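Tat-secreted protein Rv2525c (Mycobacterium tuberculosis, PDB 4PMQ) is a Tat-secreted protein that may act as a peptidoglycan hydrolase with glycosidase activity, and shows esterase activity toward p-nitrophenyl esters in vitro. Local coordinates at residues D9-V14 against L43-Q48; Y31-R36 against S64-G69. All coordinates share one frame; numbering follows the deposited sequence.

Contact 1. Residues D9-V14 against L43-Q48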
# COMPACT_ATOMS: atom_id res chain seq x y z
N ASP A 9 2.36 -7.91 -4.17
CA ASP A 9 3.17 -6.78 -3.73
C ASP A 9 4.60 -7.30 -3.47
O ASP A 9 4.78 -8.46 -3.10
CB ASP A 9 2.58 -6.04 -2.53
CG ASP A 9 2.70 -6.78 -1.22
OD1 ASP A 9 3.81 -6.78 -0.64
OD2 ASP A 9 1.69 -7.35 -0.77
N TYR A 10 5.60 -6.46 -3.73
CA TYR A 10 7.01 -6.88 -3.63
C TYR A 10 7.91 -5.68 -3.59
O TYR A 10 7.61 -4.69 -4.26
CB TYR A 10 7.39 -7.76 -4.84
CG TYR A 10 6.76 -7.33 -6.15
CD1 TYR A 10 5.47 -7.74 -6.49
CD2 TYR A 10 7.46 -6.54 -7.06
CE1 TYR A 10 4.88 -7.36 -7.69
CE2 TYR A 10 6.89 -6.17 -8.29
CZ TYR A 10 5.59 -6.57 -8.59
OH TYR A 10 4.97 -6.23 -9.75
N ALA A 11 9.00 -5.79 -2.84
CA ALA A 11 9.97 -4.70 -2.70
C ALA A 11 11.33 -5.03 -3.30
O ALA A 11 12.10 -4.09 -3.58
CB ALA A 11 10.15 -4.36 -1.22
N ALA A 12 11.69 -6.33 -3.43
CA ALA A 12 13.05 -6.73 -3.79
C ALA A 12 13.45 -6.51 -5.24
O ALA A 12 14.64 -6.54 -5.54
CB ALA A 12 13.31 -8.18 -3.42
N GLY A 13 12.50 -6.27 -6.13
CA GLY A 13 12.83 -6.11 -7.53
C GLY A 13 11.63 -5.78 -8.39
O GLY A 13 10.51 -5.64 -7.89
N VAL A 14 11.89 -5.59 -9.68
CA VAL A 14 10.84 -5.26 -10.65
C VAL A 14 10.55 -6.53 -11.43
O VAL A 14 11.47 -7.15 -11.94
CB VAL A 14 11.28 -4.10 -11.58
CG1 VAL A 14 10.23 -3.84 -12.66
CG2 VAL A 14 11.55 -2.83 -10.77
N LEU A 43 14.96 -2.85 -4.94
CA LEU A 43 14.88 -2.43 -6.34
C LEU A 43 13.44 -2.26 -6.81
O LEU A 43 13.20 -1.61 -7.82
CB LEU A 43 15.64 -3.43 -7.24
CG LEU A 43 17.17 -3.50 -6.96
CD1 LEU A 43 17.85 -4.55 -7.86
CD2 LEU A 43 17.84 -2.14 -7.11
N GLY A 44 12.49 -2.75 -6.01
CA GLY A 44 11.07 -2.55 -6.30
C GLY A 44 10.54 -1.21 -5.82
O GLY A 44 9.35 -0.93 -5.95
N LYS A 45 11.42 -0.35 -5.26
CA LYS A 45 11.00 0.98 -4.79
C LYS A 45 11.78 2.09 -5.48
O LYS A 45 12.99 2.10 -5.40
CB LYS A 45 11.25 1.11 -3.27
CG LYS A 45 10.51 0.16 -2.36
CD LYS A 45 10.66 0.65 -0.90
CE LYS A 45 9.93 -0.25 0.06
NZ LYS A 45 10.07 0.28 1.45
N PRO A 46 11.15 3.10 -6.08
CA PRO A 46 9.72 3.25 -6.36
C PRO A 46 9.38 2.66 -7.73
O PRO A 46 10.29 2.45 -8.55
CB PRO A 46 9.55 4.77 -6.40
CG PRO A 46 10.87 5.32 -6.88
CD PRO A 46 11.92 4.21 -6.69
N ILE A 47 8.10 2.43 -7.99
CA ILE A 47 7.67 2.03 -9.33
C ILE A 47 8.05 3.15 -10.30
O ILE A 47 7.85 4.32 -9.97
CB ILE A 47 6.14 1.72 -9.37
CG1 ILE A 47 5.69 1.39 -10.82
CG2 ILE A 47 5.29 2.85 -8.73
CD1 ILE A 47 4.21 0.83 -11.00
N GLN A 48 8.62 2.79 -11.48
CA GLN A 48 8.98 3.77 -12.50
C GLN A 48 7.92 3.78 -13.61
O GLN A 48 7.19 2.78 -13.81
CB GLN A 48 10.38 3.47 -13.10
CG GLN A 48 11.52 3.35 -12.08
CD GLN A 48 11.87 4.66 -11.41
OE1 GLN A 48 11.87 5.74 -12.02
NE2 GLN A 48 12.25 4.58 -10.14

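Contact 2. Residues Y31-R36 against S64-G69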
# COMPACT_ATOMS: atom_id res chain seq x y z
N TYR A 31 5.10 0.27 -4.80
CA TYR A 31 5.57 1.34 -3.96
C TYR A 31 5.82 2.64 -4.67
O TYR A 31 6.62 2.71 -5.61
CB TYR A 31 6.89 0.92 -3.30
CG TYR A 31 6.72 -0.20 -2.32
CD1 TYR A 31 6.20 0.03 -1.05
CD2 TYR A 31 7.05 -1.51 -2.67
CE1 TYR A 31 6.05 -1.00 -0.13
CE2 TYR A 31 6.89 -2.56 -1.75
CZ TYR A 31 6.40 -2.29 -0.48
OH TYR A 31 6.24 -3.29 0.45
N VAL A 32 5.24 3.70 -4.11
CA VAL A 32 5.51 5.06 -4.55
C VAL A 32 6.37 5.72 -3.44
O VAL A 32 6.08 6.81 -2.96
CB VAL A 32 4.23 5.86 -4.93
CG1 VAL A 32 3.61 5.28 -6.20
CG2 VAL A 32 3.21 5.89 -3.78
N SER A 33 7.45 5.01 -3.06
CA SER A 33 8.37 5.41 -1.99
C SER A 33 9.82 5.26 -2.37
O SER A 33 10.18 4.44 -3.21
CB SER A 33 8.14 4.54 -0.76
OG SER A 33 6.80 4.57 -0.35
N ASP A 34 10.68 6.03 -1.70
CA ASP A 34 12.12 5.94 -1.86
C ASP A 34 12.64 4.74 -1.09
O ASP A 34 11.93 4.17 -0.25
CB ASP A 34 12.79 7.22 -1.32
CG ASP A 34 12.45 8.46 -2.14
OD1 ASP A 34 12.70 8.46 -3.36
OD2 ASP A 34 11.92 9.42 -1.56
N ARG A 35 13.92 4.43 -1.30
CA ARG A 35 14.60 3.37 -0.55
C ARG A 35 15.29 4.01 0.66
O ARG A 35 16.15 4.88 0.50
CB ARG A 35 15.65 2.69 -1.46
CG ARG A 35 15.04 2.08 -2.73
CD ARG A 35 16.06 1.49 -3.71
NE ARG A 35 17.03 2.46 -4.20
CZ ARG A 35 16.83 3.26 -5.25
NH1 ARG A 35 15.67 3.24 -5.90
NH2 ARG A 35 17.79 4.09 -5.65
N ARG A 36 14.93 3.57 1.87
CA ARG A 36 15.54 4.13 3.08
C ARG A 36 17.03 3.70 3.17
O ARG A 36 17.45 2.77 2.45
CB ARG A 36 14.76 3.65 4.33
CG ARG A 36 14.72 2.12 4.52
CD ARG A 36 14.15 1.74 5.87
NE ARG A 36 14.00 0.29 5.99
CZ ARG A 36 12.92 -0.39 5.62
NH1 ARG A 36 11.87 0.24 5.10
NH2 ARG A 36 12.88 -1.71 5.78
N SER A 64 -1.29 1.87 -5.87
CA SER A 64 -0.13 2.49 -5.23
C SER A 64 -0.13 2.35 -3.71
O SER A 64 -1.17 2.52 -3.07
CB SER A 64 -0.07 3.98 -5.55
OG SER A 64 0.17 4.23 -6.92
N CYS A 65 1.05 2.08 -3.12
CA CYS A 65 1.17 2.05 -1.68
C CYS A 65 2.45 2.76 -1.28
O CYS A 65 3.36 2.92 -2.10
CB CYS A 65 1.13 0.63 -1.13
SG CYS A 65 2.55 -0.37 -1.61
N TYR A 66 2.50 3.21 -0.06
CA TYR A 66 3.65 3.97 0.41
C TYR A 66 4.21 3.37 1.67
O TYR A 66 3.47 3.26 2.64
CB TYR A 66 3.24 5.43 0.68
CG TYR A 66 4.42 6.31 1.03
CD1 TYR A 66 4.94 6.33 2.33
CD2 TYR A 66 5.03 7.11 0.07
CE1 TYR A 66 6.06 7.10 2.65
CE2 TYR A 66 6.16 7.88 0.37
CZ TYR A 66 6.67 7.86 1.66
OH TYR A 66 7.75 8.64 1.98
N GLN A 67 5.50 3.09 1.69
CA GLN A 67 6.20 2.69 2.91
C GLN A 67 7.64 3.06 2.74
O GLN A 67 8.32 2.52 1.87
CB GLN A 67 6.06 1.21 3.26
CG GLN A 67 6.68 0.94 4.65
CD GLN A 67 6.51 -0.44 5.20
OE1 GLN A 67 5.69 -1.23 4.74
NE2 GLN A 67 7.26 -0.73 6.26
N TYR A 68 8.11 3.98 3.57
CA TYR A 68 9.51 4.38 3.50
C TYR A 68 10.29 3.71 4.64
O TYR A 68 11.20 2.93 4.36
CB TYR A 68 9.66 5.92 3.54
CG TYR A 68 11.11 6.36 3.60
CD1 TYR A 68 11.91 6.36 2.45
CD2 TYR A 68 11.67 6.80 4.79
CE1 TYR A 68 13.25 6.77 2.51
CE2 TYR A 68 13.01 7.20 4.86
CZ TYR A 68 13.79 7.21 3.71
OH TYR A 68 15.11 7.63 3.81
N GLY A 69 9.97 4.05 5.89
CA GLY A 69 10.63 3.49 7.06
C GLY A 69 9.98 2.21 7.57
O GLY A 69 9.02 1.70 6.98
O HOH W 1 12.20 2.30 1.90
O HOH W 2 9.75 8.08 0.10

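Contact 1. Residues D9-V14 against L43-Q48
Gly44 and Ala11 make the one direct hydrogen bond between these two loops: Gly44 N donates to Ala11 O over 2.8 Å. The bond is bent, with an N-H...O angle of 144°, and the nitrogen sits above the carbonyl plane, 50° out of it. Gly44 has no side chain and packs its backbone directly against the carbonyl oxygens of Ala11 and Gly13, its CA 3.5 Å from Gly13 O. Leu43 works through the base of its side chain, CB resting 3.7 Å from Ala12 O and 3.9 Å from Gly13 CA. Val14 answers with one branch, CG2, which reaches Leu43 O at 3.6 Å; it is the methyl beside the backbone N, CG1 being anti to that nitrogen (chi1 176°). Ala11 CB also approaches Lys45 CE at 4.3 Å, against the extended lysine chain.

Further out, Arg30 NH2 donates a hydrogen bond to Gly44 O, and the amine of Lys45 is bonded to Gln67 O and to a bound tartrate. Tyr10 packs on Ala28 and Arg30 of strand 27-31 and on Val190 and Val192. The peptide bond before Pro46 is cis, in the loop that leads to helix 49-57. One bent bond is thus the only hydrogen bond across the contact, the rest being van der Waals contact between backbone and aliphatic groups; Gly13 O, buried with no polar partner in the model, probably carries some desolvation cost.

Contact 2. Residues Y31-R36 against S64-G69
Tyr31 turns one ring face to Cys65, whose SG stands 4.1 Å from the ring centroid and 27° off the normal, a sulfur-aromatic contact. Both side chains lie on the same face of the sheet, where Tyr31 and Cys65 form a parallel bridge. Gln67 lies side by side with the tyrosine, its CB near Tyr31 CE1 and its amide plane 67° from the ring; its NE2 is bonded to Asp110 OD2 and Gly69 O. Next to this pair, Val32 N donates a nearly straight bond of 2.9 Å to Cys65 O.

Ser33 points its CB toward 64-69, making a CH-pi contact 4.2 Å from the Tyr66 ring centroid. Its OG lies anti to its own carbonyl carbon (chi1 -55°), above the rim near Tyr66 CD2 at 3.1 Å, and accepts a hydrogen bond from Gln67 N at 2.8 Å. Tyr66 OH is bonded to His86 and to a water that also bridges Asp34 N and OD2; Asp34 has a salt bridge to Arg89 as well.

Farther along, Arg36 CB makes a CH-pi contact over one face of Tyr68, 4.0 Å from the ring centroid. From there the arginine is extended from CG to NE, and NH1 donates to Tyr68 O at 2.9 Å, the oxygen lying almost in the guanidinium plane. A second water ties that same oxygen to Asp34 O and Arg36 N. NH2 binds a tartrate.

The two segments continue from the C-terminal ends of parallel strands 27-31 and 61-66. Loops at that end carry the active site in TIM-barrel enzymes, and the bound tartrate and glycerol at Tyr31, Arg36 and Gln67 are consistent with a pocket here in this glycoside hydrolase-like domain.

How the contacts relate
Contacts 1 and 2 have centres 9 Å apart, and their segments alternate along the chain: 9-14, 31-36, 43-48, then 64-69. They touch directly. Ile47 N lies 2.8 Å from Tyr31 O, probably a hydrogen bond, Pro46 CB packs 3.3 Å from Ser33 O, and Tyr10 O lies 3.4 Å from Tyr31 CE2. Lys45 of contact 1 reaches across to contact 2, its NZ 2.9 Å from Gln67 O, and also makes a cation-pi interaction with Tyr31. Tyr31 OH hydrogen-bonds to both tartrate and glycerol, so the two contacts probably line one site. Tartrate probably came from the crystallisation liquor, yet it may mark the pocket where a glycan would bind.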